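Local coordinates for protein putative dehydratase (Mesorhizobium loti, PDB 2POZ) that is of unproven function but probably acts as a lyase of the mandelate racemase/muconate lactonizing enzyme family, within the enolase superfamily, at residues Glu214-Cys219 with Lys243-Gln248. Sequence-based numbering, arbitrary orientation.
Sequences ETIRFC and KVISEQ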
ATOM      1  N   GLU A 214     -19.444  10.013 -14.336  1.00 13.31           N
ATOM      2  CA  GLU A 214     -20.116  10.046 -15.626  1.00 13.36           C
ATOM      3  C   GLU A 214     -19.303   9.383 -16.732  1.00 12.84           C
ATOM      4  O   GLU A 214     -19.867   8.810 -17.661  1.00 10.55           O
ATOM      5  CB  GLU A 214     -20.461  11.486 -16.012  1.00 18.14           C
ATOM      6  CG  GLU A 214     -21.563  12.115 -15.169  1.00 22.75           C
ATOM      7  CD  GLU A 214     -22.830  11.268 -15.121  1.00 28.62           C
ATOM      8  OE1 GLU A 214     -23.260  10.748 -16.175  1.00 30.48           O
ATOM      9  OE2 GLU A 214     -23.406  11.128 -14.022  1.00 32.36           O
ATOM     10  N   THR A 215     -17.977   9.439 -16.631  1.00  9.93           N
ATOM     11  CA  THR A 215     -17.135   8.814 -17.643  1.00  9.78           C
ATOM     12  C   THR A 215     -17.293   7.296 -17.574  1.00 10.91           C
ATOM     13  O   THR A 215     -17.421   6.623 -18.596  1.00 10.38           O
ATOM     14  CB  THR A 215     -15.655   9.190 -17.455  1.00  9.88           C
ATOM     15  OG1 THR A 215     -15.472  10.573 -17.783  1.00  8.77           O
ATOM     16  CG2 THR A 215     -14.770   8.332 -18.348  1.00  9.61           C
ATOM     17  N   ILE A 216     -17.285   6.761 -16.360  1.00 11.95           N
ATOM     18  CA  ILE A 216     -17.451   5.326 -16.164  1.00 12.62           C
ATOM     19  C   ILE A 216     -18.821   4.934 -16.725  1.00 12.48           C
ATOM     20  O   ILE A 216     -18.945   3.968 -17.472  1.00 12.02           O
ATOM     21  CB  ILE A 216     -17.380   4.972 -14.665  1.00 14.53           C
ATOM     22  CG1 ILE A 216     -15.943   5.133 -14.164  1.00 15.69           C
ATOM     23  CG2 ILE A 216     -17.874   3.545 -14.431  1.00 15.06           C
ATOM     24  CD1 ILE A 216     -15.802   4.990 -12.667  1.00 18.27           C
ATOM     25  N   ARG A 217     -19.841   5.709 -16.375  1.00 12.21           N
ATOM     26  CA  ARG A 217     -21.188   5.443 -16.857  1.00 15.49           C
ATOM     27  C   ARG A 217     -21.224   5.388 -18.387  1.00 13.25           C
ATOM     28  O   ARG A 217     -21.794   4.466 -18.962  1.00 11.88           O
ATOM     29  CB  ARG A 217     -22.148   6.518 -16.347  1.00 18.26           C
ATOM     30  CG  ARG A 217     -23.560   6.440 -16.922  1.00 25.06           C
ATOM     31  CD  ARG A 217     -24.465   7.440 -16.224  1.00 28.30           C
ATOM     32  NE  ARG A 217     -25.006   6.897 -14.980  1.00 35.65           N
ATOM     33  CZ  ARG A 217     -25.156   7.582 -13.849  1.00 34.16           C
ATOM     34  NH1 ARG A 217     -24.799   8.859 -13.775  1.00 33.79           N
ATOM     35  NH2 ARG A 217     -25.678   6.983 -12.790  1.00 33.06           N
ATOM     36  N   PHE A 218     -20.602   6.365 -19.041  1.00 13.31           N
ATOM     37  CA  PHE A 218     -20.582   6.413 -20.505  1.00 11.97           C
ATOM     38  C   PHE A 218     -19.838   5.230 -21.137  1.00 13.22           C
ATOM     39  O   PHE A 218     -20.302   4.661 -22.123  1.00 13.40           O
ATOM     40  CB  PHE A 218     -19.956   7.728 -20.985  1.00 12.56           C
ATOM     41  CG  PHE A 218     -19.965   7.897 -22.482  1.00 11.63           C
ATOM     42  CD1 PHE A 218     -21.155   8.142 -23.163  1.00 13.16           C
ATOM     43  CD2 PHE A 218     -18.787   7.811 -23.214  1.00 11.17           C
ATOM     44  CE1 PHE A 218     -21.164   8.299 -24.557  1.00 13.40           C
ATOM     45  CE2 PHE A 218     -18.788   7.966 -24.607  1.00 10.44           C
ATOM     46  CZ  PHE A 218     -19.974   8.210 -25.275  1.00 12.11           C
ATOM     47  N   CYS A 219     -18.692   4.858 -20.573  1.00 11.50           N
ATOM     48  CA  CYS A 219     -17.917   3.745 -21.113  1.00 11.85           C
ATOM     49  C   CYS A 219     -18.677   2.424 -20.988  1.00 13.72           C
ATOM     50  O   CYS A 219     -18.589   1.556 -21.856  1.00 13.88           O
ATOM     51  CB  CYS A 219     -16.564   3.652 -20.404  1.00 10.17           C
ATOM     52  SG  CYS A 219     -15.460   5.050 -20.792  1.00 17.19           S
ATOM     53  N   LYS A 243      -6.628   5.215 -12.893  1.00 16.21           N
ATOM     54  CA  LYS A 243      -6.626   3.860 -12.349  1.00 17.08           C
ATOM     55  C   LYS A 243      -8.023   3.419 -11.926  1.00 15.94           C
ATOM     56  O   LYS A 243      -8.431   2.293 -12.199  1.00 18.06           O
ATOM     57  CB  LYS A 243      -5.666   3.728 -11.162  1.00 21.34           C
ATOM     58  CG  LYS A 243      -5.634   2.294 -10.625  1.00 24.04           C
ATOM     59  CD  LYS A 243      -4.306   1.918 -10.003  1.00 31.31           C
ATOM     60  CE  LYS A 243      -4.261   0.421  -9.711  1.00 30.77           C
ATOM     61  NZ  LYS A 243      -4.500  -0.398 -10.946  1.00 32.82           N
ATOM     62  N   VAL A 244      -8.756   4.302 -11.258  1.00 15.51           N
ATOM     63  CA  VAL A 244     -10.109   3.989 -10.818  1.00 14.38           C
ATOM     64  C   VAL A 244     -10.966   3.624 -12.027  1.00 16.16           C
ATOM     65  O   VAL A 244     -11.706   2.632 -12.011  1.00 14.65           O
ATOM     66  CB  VAL A 244     -10.749   5.193 -10.095  1.00 14.18           C
ATOM     67  CG1 VAL A 244     -12.217   4.911  -9.805  1.00 15.84           C
ATOM     68  CG2 VAL A 244      -9.999   5.470  -8.799  1.00 13.98           C
ATOM     69  N   ILE A 245     -10.863   4.430 -13.078  1.00 14.28           N
ATOM     70  CA  ILE A 245     -11.628   4.180 -14.284  1.00 15.18           C
ATOM     71  C   ILE A 245     -11.271   2.821 -14.887  1.00 13.96           C
ATOM     72  O   ILE A 245     -12.159   2.060 -15.246  1.00 14.87           O
ATOM     73  CB  ILE A 245     -11.402   5.313 -15.319  1.00 16.99           C
ATOM     74  CG1 ILE A 245     -12.060   6.605 -14.809  1.00 15.78           C
ATOM     75  CG2 ILE A 245     -11.976   4.914 -16.681  1.00 13.84           C
ATOM     76  CD1 ILE A 245     -11.649   7.856 -15.575  1.00 16.03           C
ATOM     77  N   SER A 246      -9.982   2.504 -14.980  1.00 14.03           N
ATOM     78  CA  SER A 246      -9.569   1.224 -15.548  1.00 16.11           C
ATOM     79  C   SER A 246     -10.161   0.024 -14.801  1.00 17.75           C
ATOM     80  O   SER A 246     -10.445  -1.012 -15.403  1.00 20.32           O
ATOM     81  CB  SER A 246      -8.041   1.103 -15.565  1.00 15.43           C
ATOM     82  OG  SER A 246      -7.505   1.013 -14.255  1.00 22.66           O
ATOM     83  N   GLU A 247     -10.356   0.169 -13.497  1.00 17.93           N
ATOM     84  CA  GLU A 247     -10.910  -0.910 -12.680  1.00 19.01           C
ATOM     85  C   GLU A 247     -12.431  -0.975 -12.752  1.00 18.31           C
ATOM     86  O   GLU A 247     -13.038  -1.961 -12.333  1.00 18.32           O
ATOM     87  CB  GLU A 247     -10.507  -0.721 -11.211  1.00 18.70           C
ATOM     88  CG  GLU A 247      -9.023  -0.516 -10.974  1.00 24.32           C
ATOM     89  CD  GLU A 247      -8.694  -0.258  -9.507  1.00 27.89           C
ATOM     90  OE1 GLU A 247      -9.350   0.610  -8.884  1.00 29.02           O
ATOM     91  OE2 GLU A 247      -7.772  -0.918  -8.977  1.00 30.56           O
ATOM     92  N   GLN A 248     -13.051   0.068 -13.289  1.00 19.18           N
ATOM     93  CA  GLN A 248     -14.507   0.125 -13.339  1.00 18.47           C
ATOM     94  C   GLN A 248     -15.163  -0.011 -14.704  1.00 17.76           C
ATOM     95  O   GLN A 248     -16.382  -0.131 -14.784  1.00 18.59           O
ATOM     96  CB  GLN A 248     -14.983   1.427 -12.685  1.00 19.38           C
ATOM     97  CG  GLN A 248     -14.722   1.520 -11.189  1.00 21.47           C
ATOM     98  CD  GLN A 248     -15.559   0.533 -10.395  1.00 27.27           C
ATOM     99  OE1 GLN A 248     -16.741   0.340 -10.683  1.00 27.76           O
ATOM    100  NE2 GLN A 248     -14.955  -0.090  -9.383  1.00 26.43           N
TER
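I216 lies over the aliphatic part of Q248, with its CD1 3.7 Å from Q248 CB and 3.9 Å from Q248 CG. Its CG2 branch also reaches Q248, standing 4.0 Å from the backbone O. Both branches meet Q248 CB from the same side. CG1 of I216 sits beside the backbone N (chi1 -71°), and its terminal methyl, CD1, reaches across to Q248. Q248 bends at chi2 (-68°), and its amide turns away from the isoleucine. There OE1 takes a weak hydrogen bond from R220 NH2.

I216 also packs on I245, CG1 to CG1 at 4.2 Å. I245 CD1 meets T215 CG2 at the same distance. The T215 hydroxyl does not join this apolar patch; it is hydrogen-bonded to L210 N and T211 O, in the residues just before helix 212-222. No hydrogen bond links the two segments, so the contact is plain apolar packing.

The short helix axes run roughly parallel, 30° apart and 10.0 Å at closest. This fits successive outer helices of the TIM-type barrel domain. I245 continues inward onto I253 of strand 253-255, and F218 packs on helix 179-196. Q248 also packs on E247 of a neighbouring subunit, and helices 212-222 and 239-248 stand side by side around the parallel strands.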